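Long-range contacts in epidermin leader peptide processing serine protease EpiP (Staphylococcus aureus subsp. aureus, PDB 3QFH), which is a subtilisin-like serine endopeptidase that probably cleaves the leader peptide from the precursor of the lantibiotic epidermin: residues A[23-28]-A[56-61]; A[77-82]-A[210-215]; A[140-145]-A[197-202]; A[116-121]-A[393-398]; A[148-153]-A[162-167]. All blocks are in the same frame, centred on the assembly; numbering follows the deposited sequence.

Interaction 1 (A[23-28]-A[56-61])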
# COMPACT_ATOMS: atom_id res chain seq x y z
N TYR A 23 -15.34 12.95 -14.12
CA TYR A 23 -16.28 12.59 -13.05
C TYR A 23 -16.14 11.13 -12.65
O TYR A 23 -15.95 10.24 -13.50
CB TYR A 23 -17.72 12.88 -13.45
CG TYR A 23 -18.04 14.35 -13.50
CD1 TYR A 23 -18.44 15.03 -12.35
CD2 TYR A 23 -17.92 15.07 -14.69
CE1 TYR A 23 -18.72 16.40 -12.38
CE2 TYR A 23 -18.19 16.44 -14.73
CZ TYR A 23 -18.60 17.09 -13.57
OH TYR A 23 -18.87 18.44 -13.61
N SER A 24 -16.21 10.92 -11.35
CA SER A 24 -16.22 9.58 -10.77
C SER A 24 -17.68 9.20 -10.59
O SER A 24 -18.46 9.97 -10.02
CB SER A 24 -15.47 9.56 -9.45
OG SER A 24 -14.08 9.80 -9.66
N VAL A 25 -18.05 8.03 -11.10
CA VAL A 25 -19.44 7.60 -11.07
C VAL A 25 -19.63 6.21 -10.49
O VAL A 25 -18.94 5.27 -10.90
CB VAL A 25 -20.05 7.63 -12.50
CG1 VAL A 25 -21.50 7.21 -12.48
CG2 VAL A 25 -19.94 9.04 -13.10
N GLU A 26 -20.56 6.10 -9.55
CA GLU A 26 -20.91 4.81 -8.98
C GLU A 26 -22.26 4.43 -9.56
O GLU A 26 -23.25 5.16 -9.43
CB GLU A 26 -20.94 4.86 -7.45
CG GLU A 26 -21.24 3.50 -6.81
CD GLU A 26 -20.87 3.43 -5.33
OE1 GLU A 26 -20.39 4.44 -4.75
OE2 GLU A 26 -21.05 2.33 -4.74
N TYR A 27 -22.29 3.30 -10.26
CA TYR A 27 -23.50 2.85 -10.92
C TYR A 27 -24.09 1.61 -10.24
O TYR A 27 -23.51 1.06 -9.32
CB TYR A 27 -23.27 2.65 -12.42
CG TYR A 27 -22.10 1.77 -12.84
CD1 TYR A 27 -22.28 0.42 -13.08
CD2 TYR A 27 -20.85 2.31 -13.07
CE1 TYR A 27 -21.23 -0.39 -13.50
CE2 TYR A 27 -19.79 1.52 -13.48
CZ TYR A 27 -19.99 0.17 -13.70
OH TYR A 27 -18.94 -0.62 -14.11
N LYS A 28 -25.27 1.19 -10.69
CA LYS A 28 -25.96 0.09 -10.01
C LYS A 28 -25.87 -1.28 -10.66
O LYS A 28 -25.88 -2.28 -9.96
CB LYS A 28 -27.43 0.48 -9.80
CG LYS A 28 -27.58 1.71 -8.91
CD LYS A 28 -29.03 2.04 -8.56
CE LYS A 28 -29.10 3.31 -7.70
NZ LYS A 28 -30.48 3.65 -7.24
N ILE A 56 -15.83 9.07 -15.98
CA ILE A 56 -16.38 9.56 -17.22
C ILE A 56 -15.97 11.00 -17.43
O ILE A 56 -15.94 11.81 -16.49
CB ILE A 56 -17.92 9.43 -17.19
CG1 ILE A 56 -18.32 7.97 -16.89
CG2 ILE A 56 -18.53 9.92 -18.50
CD1 ILE A 56 -19.85 7.74 -16.85
N LYS A 57 -15.62 11.33 -18.66
CA LYS A 57 -15.23 12.66 -18.98
C LYS A 57 -16.48 13.28 -19.62
O LYS A 57 -16.98 12.78 -20.63
CB LYS A 57 -14.03 12.65 -19.93
CG LYS A 57 -13.33 13.98 -20.01
CD LYS A 57 -12.06 13.96 -20.87
CE LYS A 57 -11.42 15.34 -20.87
NZ LYS A 57 -10.24 15.44 -21.78
N MET A 58 -17.01 14.33 -19.00
CA MET A 58 -18.21 14.98 -19.52
C MET A 58 -18.38 16.42 -19.03
O MET A 58 -17.73 16.84 -18.07
CB MET A 58 -19.47 14.15 -19.19
CG MET A 58 -19.64 13.79 -17.74
SD MET A 58 -21.03 12.62 -17.47
CE MET A 58 -20.77 12.22 -15.75
N THR A 59 -19.25 17.18 -19.71
CA THR A 59 -19.52 18.57 -19.32
C THR A 59 -20.27 18.56 -18.00
O THR A 59 -20.84 17.53 -17.61
CB THR A 59 -20.39 19.33 -20.37
OG1 THR A 59 -21.68 18.71 -20.47
CG2 THR A 59 -19.70 19.34 -21.73
N LYS A 60 -20.30 19.70 -17.31
CA LYS A 60 -21.02 19.75 -16.03
C LYS A 60 -22.52 19.57 -16.29
O LYS A 60 -23.23 19.04 -15.45
CB LYS A 60 -20.74 21.04 -15.26
CG LYS A 60 -21.19 20.94 -13.78
CD LYS A 60 -21.11 22.27 -13.04
CE LYS A 60 -22.25 23.21 -13.45
NZ LYS A 60 -22.23 24.48 -12.68
N MET A 61 -22.98 20.01 -17.46
CA MET A 61 -24.38 19.88 -17.85
C MET A 61 -24.79 18.42 -18.04
O MET A 61 -25.88 18.02 -17.62
CB MET A 61 -24.65 20.66 -19.14
CG MET A 61 -24.50 22.16 -19.00
SD MET A 61 -25.81 22.92 -18.04
CE MET A 61 -27.21 22.79 -19.17
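Two short backbone hydrogen bonds join Tyr23 and Ile56 as an antiparallel, hydrogen-bonded pair: Tyr23 N gives to Ile56 O at 2.7 Å and Ile56 N returns the bond to Tyr23 O, also at 2.7 Å. Both are nearly straight, and the first runs almost along the C=O axis of Ile56. The pair links strands 20-27 and 53-59 in the mixed sheet of the propeptide-like part of the chain. From there the strands splay, the N-to-C directions of the two short segments differing by 115°. Val25 still reaches across, its CG2 resting 4.0 Å from Ile56 CD1; beta-branched residues suit a strand and supply broad apolar flanks to the buried face.

Tyr23 carries most of the packing. Its CG stands anti to the carbonyl carbon (chi1 -71°), and the ring crosses the Met58 side chain at about a right angle, with CD2 3.7 Å from Met58 CG. Met58, extended beyond CG, brings its terminal CE alongside Tyr23 CB. Ala63 of the helix that follows packs on both Tyr23 and Met58, while Thr59 caps that helix through His62 N. Met58 O lies in the plane of the tyrosine ring, at its edge, 3.4 Å from CE2.

Interaction 2 (A[77-82]-A[210-215])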
# COMPACT_ATOMS: atom_id res chain seq x y z
N ASN A 77 -19.46 12.34 -8.47
CA ASN A 77 -18.72 13.50 -7.96
C ASN A 77 -17.53 13.76 -8.88
O ASN A 77 -17.06 12.85 -9.58
CB ASN A 77 -18.28 13.37 -6.49
CG ASN A 77 -17.39 12.17 -6.21
OD1 ASN A 77 -17.85 11.19 -5.64
ND2 ASN A 77 -16.12 12.24 -6.61
N ALA A 78 -17.08 15.01 -8.90
CA ALA A 78 -15.93 15.37 -9.69
C ALA A 78 -14.77 14.64 -9.08
O ALA A 78 -14.68 14.56 -7.86
CB ALA A 78 -15.70 16.88 -9.62
N THR A 79 -13.90 14.07 -9.91
CA THR A 79 -12.72 13.38 -9.41
C THR A 79 -11.77 14.46 -8.89
O THR A 79 -11.57 15.47 -9.57
CB THR A 79 -12.01 12.63 -10.54
OG1 THR A 79 -12.96 11.90 -11.31
CG2 THR A 79 -10.93 11.71 -9.98
N CYS A 80 -11.20 14.28 -7.71
CA CYS A 80 -10.27 15.29 -7.17
C CYS A 80 -8.88 14.74 -6.80
O CYS A 80 -8.67 13.53 -6.82
CB CYS A 80 -10.90 16.01 -5.98
SG CYS A 80 -12.27 17.11 -6.46
N SER A 81 -7.96 15.65 -6.48
CA SER A 81 -6.57 15.29 -6.11
C SER A 81 -6.36 15.14 -4.59
O SER A 81 -5.79 16.01 -3.91
CB SER A 81 -5.57 16.31 -6.68
OG SER A 81 -5.58 16.27 -8.09
N THR A 82 -6.81 13.99 -4.09
CA THR A 82 -6.73 13.62 -2.68
C THR A 82 -5.37 13.02 -2.25
O THR A 82 -4.92 13.24 -1.12
CB THR A 82 -7.88 12.63 -2.32
OG1 THR A 82 -7.52 11.87 -1.16
CG2 THR A 82 -8.16 11.67 -3.48
N LYS A 210 0.67 11.92 -10.99
CA LYS A 210 -0.10 11.46 -9.85
C LYS A 210 -0.85 10.16 -10.17
O LYS A 210 -0.87 9.69 -11.31
CB LYS A 210 -1.10 12.55 -9.41
CG LYS A 210 -0.43 13.84 -8.95
CD LYS A 210 -1.45 14.90 -8.55
CE LYS A 210 -0.75 16.16 -8.04
NZ LYS A 210 -1.70 17.24 -7.62
N THR A 211 -1.44 9.59 -9.14
CA THR A 211 -2.25 8.39 -9.28
C THR A 211 -3.71 8.79 -9.04
O THR A 211 -3.99 9.90 -8.59
CB THR A 211 -1.81 7.31 -8.28
OG1 THR A 211 -2.49 6.07 -8.54
CG2 THR A 211 -2.08 7.76 -6.84
N GLU A 212 -4.63 7.89 -9.37
CA GLU A 212 -6.06 8.10 -9.13
C GLU A 212 -6.45 7.00 -8.16
O GLU A 212 -5.98 5.87 -8.30
CB GLU A 212 -6.88 7.92 -10.41
CG GLU A 212 -6.74 9.00 -11.50
CD GLU A 212 -7.63 10.22 -11.28
OE1 GLU A 212 -7.93 10.58 -10.13
OE2 GLU A 212 -8.03 10.85 -12.29
N LEU A 213 -7.30 7.31 -7.18
CA LEU A 213 -7.73 6.27 -6.24
C LEU A 213 -8.49 5.16 -6.96
O LEU A 213 -8.48 4.02 -6.53
CB LEU A 213 -8.56 6.85 -5.07
CG LEU A 213 -7.78 7.67 -4.04
CD1 LEU A 213 -8.72 8.21 -2.96
CD2 LEU A 213 -6.68 6.85 -3.39
N LEU A 214 -9.14 5.50 -8.08
CA LEU A 214 -9.81 4.50 -8.87
C LEU A 214 -8.83 3.49 -9.48
O LEU A 214 -9.18 2.34 -9.65
CB LEU A 214 -10.65 5.13 -9.97
CG LEU A 214 -11.88 5.90 -9.48
CD1 LEU A 214 -12.60 6.54 -10.67
CD2 LEU A 214 -12.82 5.00 -8.72
N TRP A 215 -7.61 3.92 -9.81
CA TRP A 215 -6.62 2.99 -10.38
C TRP A 215 -6.17 2.04 -9.29
O TRP A 215 -6.01 0.83 -9.52
CB TRP A 215 -5.39 3.69 -10.98
CG TRP A 215 -5.64 4.82 -11.96
CD1 TRP A 215 -6.79 5.10 -12.63
CD2 TRP A 215 -4.65 5.73 -12.47
NE1 TRP A 215 -6.61 6.18 -13.46
CE2 TRP A 215 -5.30 6.58 -13.39
CE3 TRP A 215 -3.30 5.93 -12.21
CZ2 TRP A 215 -4.65 7.62 -14.06
CZ3 TRP A 215 -2.64 6.96 -12.87
CH2 TRP A 215 -3.31 7.79 -13.79
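Strand 73-78 of the propeptide-like part ends at Asn77 and Ala78, where Asn77 ND2 gives a hydrogen bond to the carbonyl of the next residue, Ala78 O, at 3.0 Å; Val255 and Glu256 of helix 254-269 bond the same amide. Next, Thr79 points toward the catalytic domain. Its methyl CG2, anti to the backbone N, meets the tip of Glu212, 3.2 Å from OE1, while its hydroxyl is engaged with Ser24 and Gln55. Glu212, at the N-cap position of helix 213-225, bends at chi2 (-84°) to bring the carboxylate there, and its OE2 pairs with Arg158. Ser81 and Thr82 are both poorly ordered. Ser81 OG lies 4.0 Å from Lys210 NZ. The methyl of Thr82 crosses Leu213, CG2 lying 3.5 Å from CD1, and the hydroxyl is bonded to Tyr238 O. Threonine suits both places, offering methyl and hydroxyl. No hydrogen bond spans the two segments, so this part of the interdomain seam rests on van der Waals contact, while the polar ends of Thr79, Thr82 and Glu212 are bonded to residues around it.

Interaction 3 (A[140-145]-A[197-202])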
# COMPACT_ATOMS: atom_id res chain seq x y z
N LEU A 140 16.12 -8.53 -7.37
CA LEU A 140 14.67 -8.73 -7.52
C LEU A 140 14.25 -9.59 -8.69
O LEU A 140 13.13 -10.05 -8.71
CB LEU A 140 13.97 -7.38 -7.74
CG LEU A 140 14.19 -6.28 -6.70
CD1 LEU A 140 13.54 -5.00 -7.20
CD2 LEU A 140 13.62 -6.72 -5.36
N LYS A 141 15.13 -9.79 -9.67
CA LYS A 141 14.71 -10.47 -10.90
C LYS A 141 14.21 -11.89 -10.69
O LYS A 141 13.28 -12.31 -11.39
CB LYS A 141 15.81 -10.41 -11.97
CG LYS A 141 17.12 -11.13 -11.59
CD LYS A 141 18.23 -10.86 -12.62
CE LYS A 141 19.55 -11.54 -12.24
NZ LYS A 141 20.62 -11.33 -13.27
N ASN A 142 14.78 -12.65 -9.76
CA ASN A 142 14.31 -14.02 -9.59
C ASN A 142 12.91 -14.11 -8.98
O ASN A 142 12.17 -15.05 -9.25
CB ASN A 142 15.30 -14.85 -8.79
CG ASN A 142 15.00 -16.34 -8.88
OD1 ASN A 142 14.86 -17.03 -7.87
ND2 ASN A 142 14.83 -16.83 -10.11
N ASN A 143 12.54 -13.12 -8.17
CA ASN A 143 11.24 -13.11 -7.50
C ASN A 143 10.13 -12.39 -8.27
O ASN A 143 8.94 -12.55 -7.97
CB ASN A 143 11.41 -12.60 -6.06
CG ASN A 143 12.18 -13.61 -5.18
OD1 ASN A 143 12.28 -14.80 -5.53
ND2 ASN A 143 12.69 -13.16 -4.04
N PHE A 144 10.52 -11.60 -9.26
CA PHE A 144 9.59 -10.87 -10.08
C PHE A 144 8.67 -11.81 -10.85
O PHE A 144 9.14 -12.68 -11.55
CB PHE A 144 10.34 -10.01 -11.10
CG PHE A 144 9.42 -9.22 -11.98
CD1 PHE A 144 9.21 -9.59 -13.30
CD2 PHE A 144 8.70 -8.13 -11.46
CE1 PHE A 144 8.34 -8.87 -14.10
CE2 PHE A 144 7.83 -7.42 -12.24
CZ PHE A 144 7.65 -7.79 -13.57
N SER A 145 7.37 -11.61 -10.74
CA SER A 145 6.42 -12.42 -11.50
C SER A 145 5.98 -11.70 -12.77
O SER A 145 5.65 -10.50 -12.74
CB SER A 145 5.18 -12.75 -10.66
OG SER A 145 4.15 -13.29 -11.47
N ASN A 197 12.19 -15.94 -0.79
CA ASN A 197 11.86 -17.02 -1.72
C ASN A 197 10.45 -16.90 -2.32
O ASN A 197 10.05 -17.71 -3.12
CB ASN A 197 12.02 -18.37 -1.02
CG ASN A 197 13.43 -18.58 -0.44
OD1 ASN A 197 14.41 -18.07 -0.97
ND2 ASN A 197 13.51 -19.32 0.65
N ASN A 198 9.70 -15.89 -1.91
CA ASN A 198 8.37 -15.65 -2.44
C ASN A 198 8.40 -14.76 -3.68
O ASN A 198 9.20 -13.82 -3.78
CB ASN A 198 7.44 -14.99 -1.40
CG ASN A 198 7.06 -15.93 -0.26
OD1 ASN A 198 7.84 -16.15 0.66
ND2 ASN A 198 5.84 -16.47 -0.32
N LYS A 199 7.50 -15.04 -4.61
CA LYS A 199 7.37 -14.22 -5.79
C LYS A 199 6.51 -13.02 -5.43
O LYS A 199 5.61 -13.12 -4.56
CB LYS A 199 6.68 -14.97 -6.94
CG LYS A 199 7.30 -16.30 -7.32
CD LYS A 199 8.75 -16.16 -7.72
CE LYS A 199 9.35 -17.53 -8.06
NZ LYS A 199 10.80 -17.48 -8.39
N PHE A 200 6.79 -11.89 -6.06
CA PHE A 200 6.00 -10.70 -5.88
C PHE A 200 5.47 -10.31 -7.25
O PHE A 200 6.05 -10.64 -8.30
CB PHE A 200 6.78 -9.57 -5.21
CG PHE A 200 7.78 -8.88 -6.10
CD1 PHE A 200 7.45 -7.71 -6.76
CD2 PHE A 200 9.06 -9.41 -6.25
CE1 PHE A 200 8.37 -7.07 -7.56
CE2 PHE A 200 9.99 -8.76 -7.05
CZ PHE A 200 9.64 -7.61 -7.71
N THR A 201 4.33 -9.64 -7.22
CA THR A 201 3.67 -9.19 -8.41
C THR A 201 3.47 -7.71 -8.24
O THR A 201 2.92 -7.28 -7.23
CB THR A 201 2.29 -9.86 -8.56
OG1 THR A 201 2.43 -11.28 -8.47
CG2 THR A 201 1.69 -9.52 -9.89
N MET A 202 3.92 -6.93 -9.20
CA MET A 202 3.80 -5.49 -9.12
C MET A 202 2.57 -5.06 -9.89
O MET A 202 2.30 -5.57 -10.97
CB MET A 202 5.06 -4.82 -9.67
CG MET A 202 4.99 -3.28 -9.86
SD MET A 202 4.69 -2.34 -8.36
CE MET A 202 6.08 -2.80 -7.30
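Asn143 O is gripped from the strand side by one hydrogen bond and one weaker contact: Phe200 N donates to it at 3.0 Å, from above the carbonyl plane, and Lys199 CA makes a CA-H...O approach at 3.2 Å. Two residues on, Ser145 N answers with a bond to Phe200 O, 2.9 Å long and almost in line with the C=O axis, though bent at the hydrogen (141°). These two bonds make a single bridge between Phe144 and Phe200. Lys199 is bent at chi2, its long chain passing Asn143 O so that NZ can bond Asn142 O at 2.9 Å.

The rings close the contact in an offset edge-to-face pair, the edge of Phe144 toward the face of Phe200, with planes at 70° and centroids 5.9 Å apart. Phe200 takes the crowded rotamer between N and the carbonyl carbon (chi1 74°), which tucks its ring beside the turn; Leu140 O lies at its edge. Asn143, a small amide suited to a tight turn, sends ND2 to Ser186 O and Pro196 O.

Strand 200-204 of the parallel subtilase sheet thus holds the loop that follows strand 126-130, with Phe200 touching Ile128 of that strand and Ser182 and Ser186 of helix 177-186.

Interaction 4 (A[116-121]-A[393-398]). With SO4 (sulfate ion), chain N.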
# COMPACT_ATOMS: atom_id res chain seq x y z
N ASP A 116 16.70 -19.31 8.68
CA ASP A 116 16.92 -20.77 8.74
C ASP A 116 15.64 -21.53 9.08
O ASP A 116 15.62 -22.75 9.06
CB ASP A 116 18.04 -21.11 9.72
CG ASP A 116 19.38 -20.51 9.30
OD1 ASP A 116 19.75 -20.68 8.12
OD2 ASP A 116 20.06 -19.88 10.14
N ASP A 117 14.57 -20.79 9.37
CA ASP A 117 13.27 -21.37 9.72
C ASP A 117 12.21 -21.08 8.65
O ASP A 117 11.02 -21.19 8.91
CB ASP A 117 12.80 -20.75 11.05
CG ASP A 117 13.81 -20.96 12.19
OD1 ASP A 117 14.36 -22.08 12.28
OD2 ASP A 117 14.05 -20.03 12.98
N LEU A 118 12.63 -20.68 7.45
CA LEU A 118 11.67 -20.38 6.38
C LEU A 118 10.93 -21.64 5.94
O LEU A 118 11.47 -22.72 6.06
CB LEU A 118 12.37 -19.79 5.16
CG LEU A 118 13.00 -18.40 5.30
CD1 LEU A 118 13.80 -18.06 4.06
CD2 LEU A 118 11.94 -17.36 5.57
N PRO A 119 9.69 -21.49 5.42
CA PRO A 119 8.97 -22.66 4.93
C PRO A 119 9.79 -23.29 3.80
O PRO A 119 10.57 -22.60 3.16
CB PRO A 119 7.67 -22.07 4.36
CG PRO A 119 7.57 -20.70 4.88
CD PRO A 119 8.94 -20.24 5.23
N LYS A 120 9.61 -24.58 3.57
CA LYS A 120 10.36 -25.27 2.53
C LYS A 120 9.83 -24.84 1.14
O LYS A 120 10.60 -24.77 0.19
CB LYS A 120 10.26 -26.79 2.71
CG LYS A 120 11.55 -27.52 2.40
CD LYS A 120 12.68 -27.06 3.38
CE LYS A 120 13.99 -27.81 3.15
NZ LYS A 120 13.83 -29.28 3.35
N HIS A 121 8.53 -24.54 1.06
CA HIS A 121 7.90 -24.09 -0.19
C HIS A 121 7.25 -22.71 -0.00
O HIS A 121 6.40 -22.54 0.86
CB HIS A 121 6.84 -25.09 -0.66
CG HIS A 121 7.38 -26.48 -0.85
ND1 HIS A 121 8.11 -26.86 -1.96
CD2 HIS A 121 7.29 -27.59 -0.07
CE1 HIS A 121 8.45 -28.13 -1.85
NE2 HIS A 121 7.96 -28.60 -0.72
N LEU A 393 3.44 -11.91 6.59
CA LEU A 393 2.17 -12.63 6.39
C LEU A 393 2.29 -13.71 5.33
O LEU A 393 1.65 -14.78 5.45
CB LEU A 393 1.06 -11.66 6.04
CG LEU A 393 0.53 -10.81 7.20
CD1 LEU A 393 -0.23 -9.62 6.68
CD2 LEU A 393 -0.35 -11.67 8.11
N ALA A 394 3.06 -13.45 4.28
CA ALA A 394 3.27 -14.46 3.25
C ALA A 394 3.99 -15.66 3.87
O ALA A 394 3.64 -16.82 3.60
CB ALA A 394 4.06 -13.89 2.07
N LEU A 395 4.97 -15.39 4.71
CA LEU A 395 5.72 -16.46 5.39
C LEU A 395 4.84 -17.28 6.33
O LEU A 395 4.95 -18.51 6.39
CB LEU A 395 6.89 -15.89 6.18
CG LEU A 395 8.02 -15.21 5.40
CD1 LEU A 395 9.07 -14.66 6.38
CD2 LEU A 395 8.65 -16.20 4.42
N ILE A 396 3.98 -16.59 7.06
CA ILE A 396 3.08 -17.22 8.02
C ILE A 396 2.05 -18.12 7.31
O ILE A 396 1.79 -19.24 7.74
CB ILE A 396 2.38 -16.16 8.89
CG1 ILE A 396 3.41 -15.52 9.84
CG2 ILE A 396 1.24 -16.79 9.69
CD1 ILE A 396 2.95 -14.18 10.43
N ILE A 397 1.49 -17.62 6.22
CA ILE A 397 0.53 -18.41 5.44
C ILE A 397 1.18 -19.70 4.93
O ILE A 397 0.59 -20.80 4.98
CB ILE A 397 -0.06 -17.58 4.28
CG1 ILE A 397 -0.93 -16.44 4.84
CG2 ILE A 397 -0.92 -18.48 3.36
CD1 ILE A 397 -1.32 -15.33 3.80
N ASP A 398 2.40 -19.59 4.43
CA ASP A 398 3.11 -20.76 3.90
C ASP A 398 3.60 -21.71 5.03
O ASP A 398 3.49 -22.93 4.93
CB ASP A 398 4.26 -20.34 3.00
CG ASP A 398 3.79 -19.60 1.75
OD1 ASP A 398 2.57 -19.63 1.46
OD2 ASP A 398 4.64 -18.97 1.05
S SO4 N . 6.89 -26.79 3.90
O1 SO4 N . 6.57 -25.76 2.90
O2 SO4 N . 7.84 -26.27 4.88
O3 SO4 N . 5.68 -27.20 4.60
O4 SO4 N . 7.47 -27.95 3.23
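An irregular backbone, 116-121, passes beside one side of helix 382-400 and comes nearest at Pro119 and Asp398, whose CA atoms are 6.2 Å apart. Pro119 points toward the helix and meets it with its ring: CG sits 3.7 Å from Leu395 O and 3.8 Å from Asp398 CB, while CD touches the end of Leu395. A proline suits this place, since its compact, apolar ring can lie against a helix backbone without bringing a polar group. Leu118 adds the tip of its side chain, CD2 meeting Leu395 CD2 at 3.7 Å as the two leucines cross obliquely. Leu395 also packs against Val435 and Leu439 of helix 435-439, so its branched end bridges the loop and that helix.

Asp398 meets the loop chiefly through CB, near Pro119 CG and His121 O. Its carboxylate is engaged elsewhere, OD1 with Thr124 OG1 and OD2 with Asn198 ND2.

Past the proline, two successive backbone amides hold a sulfate ion, probably from the crystallisation liquor. Lys120 N gives a nearly straight bond to O2 at 2.8 Å, and His121 N one to O1 at 3.0 Å. Between the two segments the contact is packing, and a hydrogen bond from Lys399 NZ to Asp117 O adds to it just beyond; neighbouring amides that point the same way form a small anion-binding site resting on their two N-H groups.

Interaction 5 (A[148-153]-A[162-167])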
# COMPACT_ATOMS: atom_id res chain seq x y z
N SER A 148 2.72 -9.52 -13.32
CA SER A 148 2.63 -8.13 -12.91
C SER A 148 1.87 -7.33 -13.97
O SER A 148 2.02 -7.58 -15.17
CB SER A 148 4.02 -7.57 -12.68
OG SER A 148 4.64 -8.19 -11.56
N LYS A 149 1.04 -6.38 -13.55
CA LYS A 149 0.24 -5.62 -14.50
C LYS A 149 0.26 -4.11 -14.30
O LYS A 149 0.47 -3.60 -13.20
CB LYS A 149 -1.20 -6.12 -14.46
CG LYS A 149 -1.32 -7.59 -14.80
CD LYS A 149 -2.74 -8.08 -14.67
CE LYS A 149 -2.85 -9.60 -14.98
NZ LYS A 149 -2.06 -10.49 -14.06
N ASN A 150 0.03 -3.39 -15.40
CA ASN A 150 -0.06 -1.94 -15.40
C ASN A 150 -1.51 -1.51 -15.36
O ASN A 150 -2.26 -1.89 -16.23
CB ASN A 150 0.56 -1.39 -16.68
CG ASN A 150 0.44 0.13 -16.79
OD1 ASN A 150 0.37 0.83 -15.80
ND2 ASN A 150 0.45 0.62 -18.01
N LEU A 151 -1.89 -0.68 -14.39
CA LEU A 151 -3.27 -0.17 -14.29
C LEU A 151 -3.38 1.30 -14.74
O LEU A 151 -4.47 1.88 -14.74
CB LEU A 151 -3.83 -0.34 -12.86
CG LEU A 151 -4.29 -1.76 -12.49
CD1 LEU A 151 -5.50 -2.18 -13.34
CD2 LEU A 151 -3.17 -2.80 -12.61
N VAL A 152 -2.25 1.91 -15.11
CA VAL A 152 -2.25 3.29 -15.58
C VAL A 152 -2.85 3.29 -16.99
O VAL A 152 -2.40 2.53 -17.87
CB VAL A 152 -0.84 3.89 -15.59
CG1 VAL A 152 -0.87 5.32 -16.10
CG2 VAL A 152 -0.21 3.81 -14.19
N PRO A 153 -3.90 4.09 -17.21
CA PRO A 153 -4.56 4.05 -18.52
C PRO A 153 -3.80 4.80 -19.62
O PRO A 153 -2.85 5.51 -19.34
CB PRO A 153 -5.92 4.72 -18.26
CG PRO A 153 -5.64 5.68 -17.15
CD PRO A 153 -4.59 5.00 -16.28
N PRO A 162 1.01 11.64 -22.50
CA PRO A 162 0.85 10.88 -23.75
C PRO A 162 1.80 9.68 -23.93
O PRO A 162 1.52 8.81 -24.75
CB PRO A 162 1.03 11.94 -24.85
CG PRO A 162 1.82 13.01 -24.23
CD PRO A 162 1.46 13.02 -22.77
N GLU A 163 2.89 9.65 -23.18
CA GLU A 163 3.83 8.51 -23.20
C GLU A 163 3.20 7.24 -22.58
O GLU A 163 3.66 6.13 -22.84
CB GLU A 163 5.15 8.85 -22.47
CG GLU A 163 5.00 9.38 -21.03
CD GLU A 163 4.38 10.78 -20.96
OE1 GLU A 163 4.37 11.39 -19.87
OE2 GLU A 163 3.91 11.29 -22.00
N GLU A 164 2.16 7.40 -21.77
CA GLU A 164 1.48 6.25 -21.19
C GLU A 164 0.57 5.63 -22.23
O GLU A 164 -0.46 6.18 -22.59
CB GLU A 164 0.67 6.64 -19.95
CG GLU A 164 1.53 6.93 -18.74
CD GLU A 164 2.28 5.70 -18.19
OE1 GLU A 164 3.24 5.89 -17.42
OE2 GLU A 164 1.92 4.54 -18.53
N THR A 165 0.96 4.45 -22.69
CA THR A 165 0.26 3.76 -23.75
C THR A 165 -0.86 2.84 -23.28
O THR A 165 -1.60 2.32 -24.09
CB THR A 165 1.25 2.87 -24.50
OG1 THR A 165 1.64 1.78 -23.66
CG2 THR A 165 2.51 3.67 -24.90
N GLY A 166 -0.97 2.61 -21.97
CA GLY A 166 -1.98 1.69 -21.44
C GLY A 166 -1.59 0.24 -21.63
O GLY A 166 -2.40 -0.66 -21.47
N ASP A 167 -0.33 0.00 -21.97
CA ASP A 167 0.19 -1.35 -22.17
C ASP A 167 0.08 -2.13 -20.85
O ASP A 167 0.63 -1.71 -19.84
CB ASP A 167 1.65 -1.23 -22.63
CG ASP A 167 2.32 -2.57 -22.84
OD1 ASP A 167 1.79 -3.62 -22.42
OD2 ASP A 167 3.41 -2.55 -23.44
O HOH W 1 -0.17 3.31 -19.29
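One amide and one water carry this contact. Asn150 ND2 donates to Asp167 O at 3.0 Å, the acceptor lying in the plane of the amide although the donor stands above the carbonyl plane. The same nitrogen donates to a water molecule at 3.0 Å. That water accepts as well from Gly166 N and lies 2.8 Å from Val152 O and 2.5 Å from Glu164 OE2, so both chain segments surround it. Beside it, Val152 CG1 packs 3.8 Å from the carboxylate of Glu164, the two side chains crossing at about a right angle.

What aims the amide is its other end. With CG anti to the backbone N (chi1 177°), Asn150 turns OD1 back to accept from Val152 N at 2.9 Å, an Asx turn, so a single asparagine both shapes its own chain and reaches the other. The turn begins at the last residue of strand 149-150, an outermost strand of the parallel subtilase sheet, and the facing loop leads on toward helix 177-186. That loop has a matching device, an ST turn in which Thr165 OG1 accepts from Asp167 N. Gly166 between them has positive phi (77°), favourable to glycine, and packs its CA against Val152 O at 3.7 Å. Glu164, bent at chi2, is set in place by a salt bridge from its OE1 to Arg204 of the adjoining strand 200-204, and Pro153 packs against Trp215 of helix 213-225.

In the fold
Interaction 1 closes first, over the helix 30-40 and strand 43-48 of the propeptide-like domain. Interaction 2 opens after it, on the strand beside 20-27, where Ser24 N meets Asn77 O, and closes a long loop by joining that domain to the start of helix 213-225 in the catalytic domain. Within this loop falls interaction 3, which ties the loop after strand 126-130 to strand 200-204; within that again lies interaction 5, at the neighbouring edge strand 149-150, where Lys149 N meets Met202 O. Interaction 4 opens inside interaction 2 but closes far beyond it, on helix 382-400, so the two cross; its own loop also encloses interactions 3 and 5.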